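Local coordinates for protein malate dehydrogenase (Pyrococcus horikoshii, PDB 1V9N) that catalyses the NAD(+)-dependent oxidation of (S)-malate to oxaloacetate, working as a homodimer, at residues 236-240 against 241-245; 188-191 against 192-196; 244-247 against 248-252. All coordinates share one frame; numbering follows the deposited sequence.

All three contacts are local, so none closes a long loop: contacts 1 and 2 each close one turn, and contact 3 is a run of helical turns; none encloses another. From the N terminus, contact 2 comes first, in the loop that follows strand 181-185. Contact 1 follows, a beta turn that delivers the chain into helix 242-258, and contact 3 takes over along that helix, sharing K244 and G245 with it. Within one chain contact 2 stays apart from the others, with nearest atoms about 6 Å from each. The dimer joins them: K244 of one subunit is hydrogen-bonded to the carbonyls of S188 and V189 of the other, and the cofactors lie at this interface.

Contact 1: 236-240 against 241-245; sequences FGELL and GGHKG. With NDP (NADPH dihydro-nicotinamide-adenine-dinucleotide phosphate), chain B.
A type I beta turn from E238 to G241 runs directly into the N terminus of helix 242-258, folding E238 over the H243 ring. The turn bond, G241 N to E238 O, is long at 3.3 Å, and its donor lies well above the carbonyl plane. CG of E238 sits over one face of the imidazole, 3.8 Å from the centroid and 29° off the normal, a CH-pi contact. H243 takes the crowded first rotamer (chi1 50°), which carries NE2 out to the cofactor; its bond to O2A of NDP is 2.8 Å long and nearly straight (164°). The first turn of the helix presents two donors to the diphosphate, since NZ of the extended K244 reaches O1N of NDP at 2.8 Å. That ammonium is also held by the carbonyls of A186, S188 and V189 of the second subunit. E238 meets the adenine end: its OE1 accepts from N6A of NDP at 2.9 Å, while OE2 forms a salt bridge with K325 of the second subunit. At the N-cap, G241 has a positive phi, where a CB would run into L240 O. A water accepts from L240 N (3.1 Å) and G242 N (3.0 Å).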
loop_
_atom_site.group_PDB
_atom_site.type_symbol
_atom_site.label_atom_id
_atom_site.label_comp_id
_atom_site.label_asym_id
_atom_site.label_seq_id
_atom_site.Cartn_x
_atom_site.Cartn_y
_atom_site.Cartn_z
ATOM N N PHE A 236 4.093 11.930 -13.643
ATOM C CA PHE A 236 3.162 12.387 -14.665
ATOM C C PHE A 236 2.508 11.355 -15.569
ATOM O O PHE A 236 1.343 11.500 -15.911
ATOM C CB PHE A 236 3.855 13.451 -15.533
ATOM C CG PHE A 236 3.044 13.904 -16.720
ATOM C CD1 PHE A 236 2.967 13.125 -17.872
ATOM C CD2 PHE A 236 2.348 15.107 -16.681
ATOM C CE1 PHE A 236 2.210 13.538 -18.968
ATOM C CE2 PHE A 236 1.587 15.528 -17.774
ATOM C CZ PHE A 236 1.518 14.740 -18.917
ATOM N N GLY A 237 3.225 10.322 -15.978
ATOM C CA GLY A 237 2.593 9.383 -16.884
ATOM C C GLY A 237 2.306 7.978 -16.404
ATOM O O GLY A 237 1.657 7.757 -15.380
ATOM N N GLU A 238 2.801 7.028 -17.184
ATOM C CA GLU A 238 2.634 5.612 -16.923
ATOM C C GLU A 238 4.024 4.990 -17.018
ATOM O O GLU A 238 4.289 3.917 -16.473
ATOM C CB GLU A 238 1.709 5.039 -17.994
ATOM C CG GLU A 238 1.284 3.611 -17.815
ATOM C CD GLU A 238 0.310 3.196 -18.893
ATOM O OE1 GLU A 238 -0.726 3.881 -19.045
ATOM O OE2 GLU A 238 0.578 2.194 -19.591
ATOM N N LEU A 239 4.914 5.703 -17.704
ATOM C CA LEU A 239 6.285 5.264 -17.915
ATOM C C LEU A 239 7.029 4.946 -16.625
ATOM O O LEU A 239 7.672 3.899 -16.522
ATOM C CB LEU A 239 7.057 6.332 -18.692
ATOM C CG LEU A 239 8.481 5.965 -19.111
ATOM C CD1 LEU A 239 8.435 4.795 -20.085
ATOM C CD2 LEU A 239 9.156 7.165 -19.751
ATOM N N LEU A 240 6.948 5.848 -15.649
ATOM C CA LEU A 240 7.638 5.656 -14.374
ATOM C C LEU A 240 6.745 5.187 -13.216
ATOM O O LEU A 240 7.099 5.351 -12.047
ATOM C CB LEU A 240 8.362 6.946 -13.979
ATOM C CG LEU A 240 9.437 7.446 -14.955
ATOM C CD1 LEU A 240 9.981 8.776 -14.465
ATOM C CD2 LEU A 240 10.559 6.419 -15.080
ATOM N N GLY A 241 5.593 4.609 -13.545
ATOM C CA GLY A 241 4.691 4.101 -12.523
ATOM C C GLY A 241 3.638 5.041 -11.957
ATOM O O GLY A 241 3.033 4.736 -10.926
ATOM N N GLY A 242 3.405 6.173 -12.618
ATOM C CA GLY A 242 2.410 7.120 -12.141
ATOM C C GLY A 242 1.057 6.487 -11.844
ATOM O O GLY A 242 0.370 6.887 -10.910
ATOM N N HIS A 243 0.679 5.494 -12.644
ATOM C CA HIS A 243 -0.589 4.795 -12.478
ATOM C C HIS A 243 -0.646 3.973 -11.191
ATOM O O HIS A 243 -1.728 3.580 -10.749
ATOM C CB HIS A 243 -0.829 3.877 -13.671
ATOM C CG HIS A 243 0.339 3.001 -13.992
ATOM N ND1 HIS A 243 1.547 3.504 -14.431
ATOM C CD2 HIS A 243 0.495 1.658 -13.921
ATOM C CE1 HIS A 243 2.394 2.507 -14.616
ATOM N NE2 HIS A 243 1.780 1.376 -14.313
ATOM N N LYS A 244 0.519 3.701 -10.608
ATOM C CA LYS A 244 0.590 2.946 -9.366
ATOM C C LYS A 244 0.233 3.847 -8.189
ATOM O O LYS A 244 -0.552 3.459 -7.325
ATOM C CB LYS A 244 1.987 2.353 -9.176
ATOM C CG LYS A 244 2.317 1.268 -10.187
ATOM C CD LYS A 244 3.712 0.693 -9.973
ATOM C CE LYS A 244 3.962 -0.439 -10.952
ATOM N NZ LYS A 244 5.257 -1.132 -10.703
ATOM N N GLY A 245 0.804 5.048 -8.157
ATOM C CA GLY A 245 0.492 5.971 -7.083
ATOM C C GLY A 245 -0.991 6.287 -7.140
ATOM O O GLY A 245 -1.637 6.537 -6.120
HETATM P PA NDP B . 1.730 -2.590 -14.266
HETATM O O1A NDP B . 1.551 -3.360 -15.473
HETATM O O2A NDP B . 2.496 -1.296 -14.219
HETATM O O5B NDP B . 0.234 -2.341 -13.639
HETATM C C5B NDP B . 0.048 -1.624 -12.405
HETATM C C4B NDP B . -1.471 -1.637 -12.145
HETATM O O4B NDP B . -1.946 -0.402 -12.708
HETATM C C3B NDP B . -2.297 -2.726 -12.771
HETATM O O3B NDP B . -3.338 -3.101 -11.819
HETATM C C2B NDP B . -2.893 -2.159 -14.010
HETATM O O2B NDP B . -4.107 -2.755 -14.500
HETATM C C1B NDP B . -2.981 -0.711 -13.640
HETATM N N9A NDP B . -2.786 0.244 -14.766
HETATM C C8A NDP B . -1.893 0.167 -15.873
HETATM N N7A NDP B . -2.004 1.225 -16.643
HETATM C C5A NDP B . -2.957 2.022 -16.076
HETATM C C6A NDP B . -3.535 3.292 -16.397
HETATM N N6A NDP B . -3.129 3.959 -17.483
HETATM N N1A NDP B . -4.509 3.829 -15.583
HETATM C C2A NDP B . -4.929 3.154 -14.464
HETATM N N3A NDP B . -4.444 1.957 -14.074
HETATM C C4A NDP B . -3.452 1.437 -14.928
HETATM O O3 NDP B . 2.289 -3.436 -13.066
HETATM P PN NDP B . 3.613 -4.220 -12.678
HETATM O O1N NDP B . 4.105 -3.566 -11.469
HETATM O O2N NDP B . 4.444 -4.110 -13.925
HETATM O O5D NDP B . 3.038 -5.683 -12.432
HETATM C C5D NDP B . 3.686 -6.881 -12.945
HETATM C C4D NDP B . 2.878 -8.169 -12.526
HETATM O O4D NDP B . 3.812 -9.054 -11.934
HETATM C C3D NDP B . 1.760 -7.987 -11.469
HETATM O O3D NDP B . 0.635 -8.778 -11.875
HETATM C C2D NDP B . 2.374 -8.421 -10.149
HETATM O O2D NDP B . 1.394 -8.907 -9.256
HETATM C C1D NDP B . 3.401 -9.477 -10.632
HETATM N N1N NDP B . 4.605 -9.596 -9.767
HETATM C C2N NDP B . 4.776 -10.836 -9.089
HETATM C C3N NDP B . 5.957 -10.965 -8.248
HETATM C C7N NDP B . 6.196 -12.221 -7.530
HETATM O O7N NDP B . 7.179 -12.409 -6.803
HETATM N N7N NDP B . 5.317 -13.254 -7.641
HETATM C C4N NDP B . 6.855 -9.858 -8.164
HETATM C C5N NDP B . 6.665 -8.655 -8.830
HETATM C C6N NDP B . 5.540 -8.519 -9.641
HETATM P P2B NDP B . -4.219 -3.773 -15.668
HETATM O O1X NDP B . -5.411 -3.291 -16.384
HETATM O O2X NDP B . -4.425 -5.151 -15.125
HETATM O O3X NDP B . -2.964 -3.707 -16.533
HETATM O O HOH W 1 4.895 7.938 -14.521
#

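Contact 2: 188-191 against 192-196; sequences SVVP and IGKLE. With NDP (NADPH dihydro-nicotinamide-adenine-dinucleotide phosphate), chain C.
K194 folds back over V190 and P191, and its side chain can be traced atom by atom. CB lies 3.2 Å from P191 O, the same carbonyl oxygen that takes the K194 backbone N-H at 3.0 Å with an N-H...O angle of 153°. On another flank, CB meets CD of the proline ring at 4.1 Å. CG leaves anti to the backbone N (chi1 171°) and makes no close contact with the valine; CD reaches it, packing against V190 CB at 3.9 Å, the two side chains crossing at about a right angle. A bend at the third torsion (chi3 -73°) leaves NZ 4.0 Å from V190 CG1. The ammonium is also 4.2 Å from O2N of NDP, too long for a direct bond, though the opposite charges may still attract.

The bond from K194 N to P191 O joins residue i+3 to residue i, as in a beta turn, and the backbone of 192-194 is coiled like a helix but lacks its repeating bonds. This turn lies in the loop after strand 181-185, where P191 belongs to the NADPH pocket: its CD is 3.2 Å from O2N of NDP, and CG packs on C5D. Putting an alanine in place of P191 takes away CG and CD, which would probably leave C5D and O2N without this wall and the backbone freer to turn about phi. Just upstream, S188 OG donates to V190 O at 2.6 Å from above the carbonyl plane. I192 packs on loop residues L154 and L230.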
loop_
_atom_site.group_PDB
_atom_site.type_symbol
_atom_site.label_atom_id
_atom_site.label_comp_id
_atom_site.label_asym_id
_atom_site.label_seq_id
_atom_site.Cartn_x
_atom_site.Cartn_y
_atom_site.Cartn_z
ATOM N N SER A 188 0.577 10.536 -3.039
ATOM C CA SER A 188 0.890 11.496 -4.088
ATOM C C SER A 188 2.382 11.742 -3.897
ATOM O O SER A 188 2.932 11.380 -2.851
ATOM C CB SER A 188 0.103 12.796 -3.882
ATOM O OG SER A 188 0.360 13.356 -2.603
ATOM N N VAL A 189 3.053 12.333 -4.883
ATOM C CA VAL A 189 4.484 12.579 -4.720
ATOM C C VAL A 189 4.696 13.359 -3.422
ATOM O O VAL A 189 5.582 13.036 -2.636
ATOM C CB VAL A 189 5.085 13.380 -5.902
ATOM C CG1 VAL A 189 6.591 13.556 -5.693
ATOM C CG2 VAL A 189 4.823 12.659 -7.215
ATOM N N VAL A 190 3.871 14.378 -3.197
ATOM C CA VAL A 190 3.965 15.182 -1.980
ATOM C C VAL A 190 2.587 15.642 -1.524
ATOM O O VAL A 190 1.635 15.646 -2.300
ATOM C CB VAL A 190 4.848 16.437 -2.183
ATOM C CG1 VAL A 190 6.240 16.024 -2.627
ATOM C CG2 VAL A 190 4.209 17.371 -3.211
ATOM N N PRO A 191 2.461 16.025 -0.245
ATOM C CA PRO A 191 1.186 16.494 0.306
ATOM C C PRO A 191 0.957 17.934 -0.138
ATOM O O PRO A 191 1.917 18.674 -0.363
ATOM C CB PRO A 191 1.401 16.415 1.818
ATOM C CG PRO A 191 2.557 15.483 1.975
ATOM C CD PRO A 191 3.445 15.832 0.830
ATOM N N ILE A 192 -0.302 18.337 -0.269
ATOM C CA ILE A 192 -0.585 19.709 -0.673
ATOM C C ILE A 192 -0.082 20.610 0.449
ATOM O O ILE A 192 0.452 21.689 0.206
ATOM C CB ILE A 192 -2.097 19.948 -0.885
ATOM C CG1 ILE A 192 -2.315 21.302 -1.562
ATOM C CG2 ILE A 192 -2.832 19.915 0.447
ATOM C CD1 ILE A 192 -1.671 21.414 -2.926
ATOM N N GLY A 193 -0.244 20.137 1.682
ATOM C CA GLY A 193 0.199 20.895 2.834
ATOM C C GLY A 193 1.676 21.241 2.780
ATOM O O GLY A 193 2.131 22.109 3.520
ATOM N N LYS A 194 2.430 20.563 1.919
ATOM C CA LYS A 194 3.855 20.842 1.803
ATOM C C LYS A 194 4.078 22.183 1.125
ATOM O O LYS A 194 4.721 23.066 1.685
ATOM C CB LYS A 194 4.575 19.745 1.010
ATOM C CG LYS A 194 6.023 20.101 0.669
ATOM C CD LYS A 194 6.822 18.905 0.168
ATOM C CE LYS A 194 7.144 17.937 1.301
ATOM N NZ LYS A 194 7.984 16.788 0.849
ATOM N N LEU A 195 3.537 22.328 -0.081
ATOM C CA LEU A 195 3.675 23.562 -0.849
ATOM C C LEU A 195 3.498 24.807 0.022
ATOM O O LEU A 195 2.375 25.253 0.271
ATOM C CB LEU A 195 2.660 23.575 -1.997
ATOM C CG LEU A 195 2.799 22.440 -3.016
ATOM C CD1 LEU A 195 1.708 22.542 -4.067
ATOM C CD2 LEU A 195 4.170 22.509 -3.664
ATOM N N GLU A 196 4.616 25.362 0.484
ATOM C CA GLU A 196 4.565 26.545 1.322
ATOM C C GLU A 196 5.044 27.787 0.596
ATOM O O GLU A 196 6.239 27.949 0.348
HETATM P PA NDP C . 7.686 11.930 3.437
HETATM O O1A NDP C . 8.134 12.968 4.334
HETATM O O2A NDP C . 8.127 11.833 2.001
HETATM O O5B NDP C . 7.991 10.499 4.180
HETATM C C5B NDP C . 7.636 9.245 3.568
HETATM C C4B NDP C . 8.047 8.160 4.582
HETATM O O4B NDP C . 9.368 7.764 4.172
HETATM C C3B NDP C . 8.156 8.538 6.033
HETATM O O3B NDP C . 7.680 7.408 6.825
HETATM C C2B NDP C . 9.594 8.805 6.304
HETATM O O2B NDP C . 10.056 8.656 7.658
HETATM C C1B NDP C . 10.240 7.911 5.292
HETATM N N9A NDP C . 11.519 8.419 4.723
HETATM C C8A NDP C . 11.890 9.749 4.377
HETATM N N7A NDP C . 13.104 9.785 3.877
HETATM C C5A NDP C . 13.565 8.500 3.877
HETATM C C6A NDP C . 14.778 7.860 3.467
HETATM N N6A NDP C . 15.774 8.583 2.942
HETATM N N1A NDP C . 14.919 6.497 3.611
HETATM C C2A NDP C . 13.902 5.746 4.145
HETATM N N3A NDP C . 12.721 6.253 4.556
HETATM C C4A NDP C . 12.611 7.647 4.395
HETATM O O3 NDP C . 6.123 11.780 3.392
HETATM P PN NDP C . 4.860 12.624 2.934
HETATM O O1N NDP C . 4.217 11.821 1.899
HETATM O O2N NDP C . 5.465 13.938 2.529
HETATM O O5D NDP C . 4.038 12.702 4.295
HETATM C C5D NDP C . 3.420 13.930 4.773
HETATM C C4D NDP C . 2.675 13.677 6.139
HETATM O O4D NDP C . 1.363 14.187 5.982
HETATM C C3D NDP C . 2.491 12.204 6.581
HETATM O O3D NDP C . 2.743 12.129 7.990
HETATM C C2D NDP C . 1.070 11.836 6.189
HETATM O O2D NDP C . 0.544 10.829 7.027
HETATM C C1D NDP C . 0.366 13.214 6.300
HETATM N N1N NDP C . -0.783 13.387 5.371
HETATM C C2N NDP C . -2.066 13.524 5.972
HETATM C C3N NDP C . -3.195 13.704 5.072
HETATM C C7N NDP C . -4.543 13.861 5.629
HETATM O O7N NDP C . -5.550 14.025 4.930
HETATM N N7N NDP C . -4.738 13.828 6.975
HETATM C C4N NDP C . -2.944 13.737 3.666
HETATM C C5N NDP C . -1.684 13.596 3.101
HETATM C C6N NDP C . -0.594 13.425 3.952
HETATM P P2B NDP C . 10.303 9.807 8.672
HETATM O O1X NDP C . 11.561 9.391 9.312
HETATM O O2X NDP C . 9.179 9.868 9.657
HETATM O O3X NDP C . 10.448 11.130 7.927
#

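Contact 3: 244-247 against 248-252; sequences KGYG and LSLMV. With NDP (NADPH dihydro-nicotinamide-adenine-dinucleotide phosphate), chain B.
Y246 and L250, one helical turn apart on helix 242-258, pack CE1 of the ring against CD1 of the leucine at 3.8 Å. Beneath them the backbone is satisfied by an unbroken ladder of i to i+4 bonds. L248 N gives to K244 O at 2.9 Å and M251 N to G247 O, both donors lying nearly along the C=O axis. The two rungs between are longer and tilted: S249 N to G245 O is 3.2 Å, and L250 N to Y246 O is 3.3 Å, with N-H...O angles near 148°. The side-chain hydroxyls find acceptors beyond the ladder. S249 OG is hydrogen-bonded to G166 O, and the S249 carbonyl to N168 ND2, joining the helix to a loop; Y246 OH bonds to W320 O of the second subunit. Because CG of Y246 is anti to the backbone N (chi1 157°), the ring swings out beside the cofactor, and its CE2 comes within 3.4 Å of C2A of the NDP adenine. H322 of the second subunit meets this ring edge-to-face. With the carbonyls of 244-249 and both hydroxyls paired, the ring carbons of Y246 can lie against the adenine, and its OH bond probably helps hold the ring at the interface.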
loop_
_atom_site.group_PDB
_atom_site.type_symbol
_atom_site.label_atom_id
_atom_site.label_comp_id
_atom_site.label_asym_id
_atom_site.label_seq_id
_atom_site.Cartn_x
_atom_site.Cartn_y
_atom_site.Cartn_z
ATOM N N LYS A 244 0.519 3.701 -10.608
ATOM C CA LYS A 244 0.590 2.946 -9.366
ATOM C C LYS A 244 0.233 3.847 -8.189
ATOM O O LYS A 244 -0.552 3.459 -7.325
ATOM C CB LYS A 244 1.987 2.353 -9.176
ATOM C CG LYS A 244 2.317 1.268 -10.187
ATOM C CD LYS A 244 3.712 0.693 -9.973
ATOM C CE LYS A 244 3.962 -0.439 -10.952
ATOM N NZ LYS A 244 5.257 -1.132 -10.703
ATOM N N GLY A 245 0.804 5.048 -8.157
ATOM C CA GLY A 245 0.492 5.971 -7.083
ATOM C C GLY A 245 -0.991 6.287 -7.140
ATOM O O GLY A 245 -1.637 6.537 -6.120
ATOM N N TYR A 246 -1.527 6.275 -8.356
ATOM C CA TYR A 246 -2.940 6.539 -8.605
ATOM C C TYR A 246 -3.783 5.381 -8.058
ATOM O O TYR A 246 -4.848 5.594 -7.479
ATOM C CB TYR A 246 -3.122 6.760 -10.121
ATOM C CG TYR A 246 -4.489 6.546 -10.751
ATOM C CD1 TYR A 246 -5.675 6.868 -10.089
ATOM C CD2 TYR A 246 -4.580 6.078 -12.063
ATOM C CE1 TYR A 246 -6.918 6.725 -10.729
ATOM C CE2 TYR A 246 -5.799 5.935 -12.703
ATOM C CZ TYR A 246 -6.964 6.256 -12.043
ATOM O OH TYR A 246 -8.161 6.095 -12.713
ATOM N N GLY A 247 -3.288 4.160 -8.222
ATOM C CA GLY A 247 -4.013 3.007 -7.725
ATOM C C GLY A 247 -4.017 2.968 -6.206
ATOM O O GLY A 247 -5.033 2.656 -5.590
ATOM N N LEU A 248 -2.875 3.283 -5.605
ATOM C CA LEU A 248 -2.741 3.298 -4.153
ATOM C C LEU A 248 -3.727 4.297 -3.552
ATOM O O LEU A 248 -4.294 4.066 -2.483
ATOM C CB LEU A 248 -1.308 3.674 -3.763
ATOM C CG LEU A 248 -0.224 2.638 -4.091
ATOM C CD1 LEU A 248 1.155 3.264 -3.947
ATOM C CD2 LEU A 248 -0.367 1.436 -3.160
ATOM N N SER A 249 -3.923 5.417 -4.241
ATOM C CA SER A 249 -4.853 6.433 -3.767
ATOM C C SER A 249 -6.270 5.875 -3.752
ATOM O O SER A 249 -7.047 6.163 -2.843
ATOM C CB SER A 249 -4.800 7.675 -4.660
ATOM O OG SER A 249 -5.740 8.635 -4.220
ATOM N N LEU A 250 -6.602 5.078 -4.762
ATOM C CA LEU A 250 -7.929 4.470 -4.857
ATOM C C LEU A 250 -8.121 3.389 -3.796
ATOM O O LEU A 250 -9.207 3.231 -3.241
ATOM C CB LEU A 250 -8.143 3.870 -6.246
ATOM C CG LEU A 250 -8.165 4.849 -7.423
ATOM C CD1 LEU A 250 -8.652 4.111 -8.669
ATOM C CD2 LEU A 250 -9.088 6.032 -7.112
HETATM N N MSE A 251 -7.064 2.632 -3.531
HETATM C CA MSE A 251 -7.123 1.591 -2.515
HETATM C C MSE A 251 -7.575 2.241 -1.213
HETATM O O MSE A 251 -8.470 1.744 -0.536
HETATM C CB MSE A 251 -5.738 0.960 -2.326
HETATM C CG MSE A 251 -5.658 -0.036 -1.181
HETATM SE SE MSE A 251 -3.896 -0.845 -1.040
HETATM C CE MSE A 251 -3.051 0.493 0.038
ATOM N N VAL A 252 -6.958 3.370 -0.875
ATOM C CA VAL A 252 -7.307 4.091 0.342
ATOM C C VAL A 252 -8.785 4.497 0.372
ATOM O O VAL A 252 -9.465 4.300 1.381
ATOM C CB VAL A 252 -6.446 5.362 0.505
ATOM C CG1 VAL A 252 -6.964 6.203 1.668
ATOM C CG2 VAL A 252 -5.000 4.985 0.728
HETATM P PA NDP B . 1.730 -2.590 -14.266
HETATM O O1A NDP B . 1.551 -3.360 -15.473
HETATM O O2A NDP B . 2.496 -1.296 -14.219
HETATM O O5B NDP B . 0.234 -2.341 -13.639
HETATM C C5B NDP B . 0.048 -1.624 -12.405
HETATM C C4B NDP B . -1.471 -1.637 -12.145
HETATM O O4B NDP B . -1.946 -0.402 -12.708
HETATM C C3B NDP B . -2.297 -2.726 -12.771
HETATM O O3B NDP B . -3.338 -3.101 -11.819
HETATM C C2B NDP B . -2.893 -2.159 -14.010
HETATM O O2B NDP B . -4.107 -2.755 -14.500
HETATM C C1B NDP B . -2.981 -0.711 -13.640
HETATM N N9A NDP B . -2.786 0.244 -14.766
HETATM C C8A NDP B . -1.893 0.167 -15.873
HETATM N N7A NDP B . -2.004 1.225 -16.643
HETATM C C5A NDP B . -2.957 2.022 -16.076
HETATM C C6A NDP B . -3.535 3.292 -16.397
HETATM N N6A NDP B . -3.129 3.959 -17.483
HETATM N N1A NDP B . -4.509 3.829 -15.583
HETATM C C2A NDP B . -4.929 3.154 -14.464
HETATM N N3A NDP B . -4.444 1.957 -14.074
HETATM C C4A NDP B . -3.452 1.437 -14.928
HETATM O O3 NDP B . 2.289 -3.436 -13.066
HETATM P PN NDP B . 3.613 -4.220 -12.678
HETATM O O1N NDP B . 4.105 -3.566 -11.469
HETATM O O2N NDP B . 4.444 -4.110 -13.925
HETATM O O5D NDP B . 3.038 -5.683 -12.432
HETATM C C5D NDP B . 3.686 -6.881 -12.945
HETATM C C4D NDP B . 2.878 -8.169 -12.526
HETATM O O4D NDP B . 3.812 -9.054 -11.934
HETATM C C3D NDP B . 1.760 -7.987 -11.469
HETATM O O3D NDP B . 0.635 -8.778 -11.875
HETATM C C2D NDP B . 2.374 -8.421 -10.149
HETATM O O2D NDP B . 1.394 -8.907 -9.256
HETATM C C1D NDP B . 3.401 -9.477 -10.632
HETATM N N1N NDP B . 4.605 -9.596 -9.767
HETATM C C2N NDP B . 4.776 -10.836 -9.089
HETATM C C3N NDP B . 5.957 -10.965 -8.248
HETATM C C7N NDP B . 6.196 -12.221 -7.530
HETATM O O7N NDP B . 7.179 -12.409 -6.803
HETATM N N7N NDP B . 5.317 -13.254 -7.641
HETATM C C4N NDP B . 6.855 -9.858 -8.164
HETATM C C5N NDP B . 6.665 -8.655 -8.830
HETATM C C6N NDP B . 5.540 -8.519 -9.641
HETATM P P2B NDP B . -4.219 -3.773 -15.668
HETATM O O1X NDP B . -5.411 -3.291 -16.384
HETATM O O2X NDP B . -4.425 -5.151 -15.125
HETATM O O3X NDP B . -2.964 -3.707 -16.533
#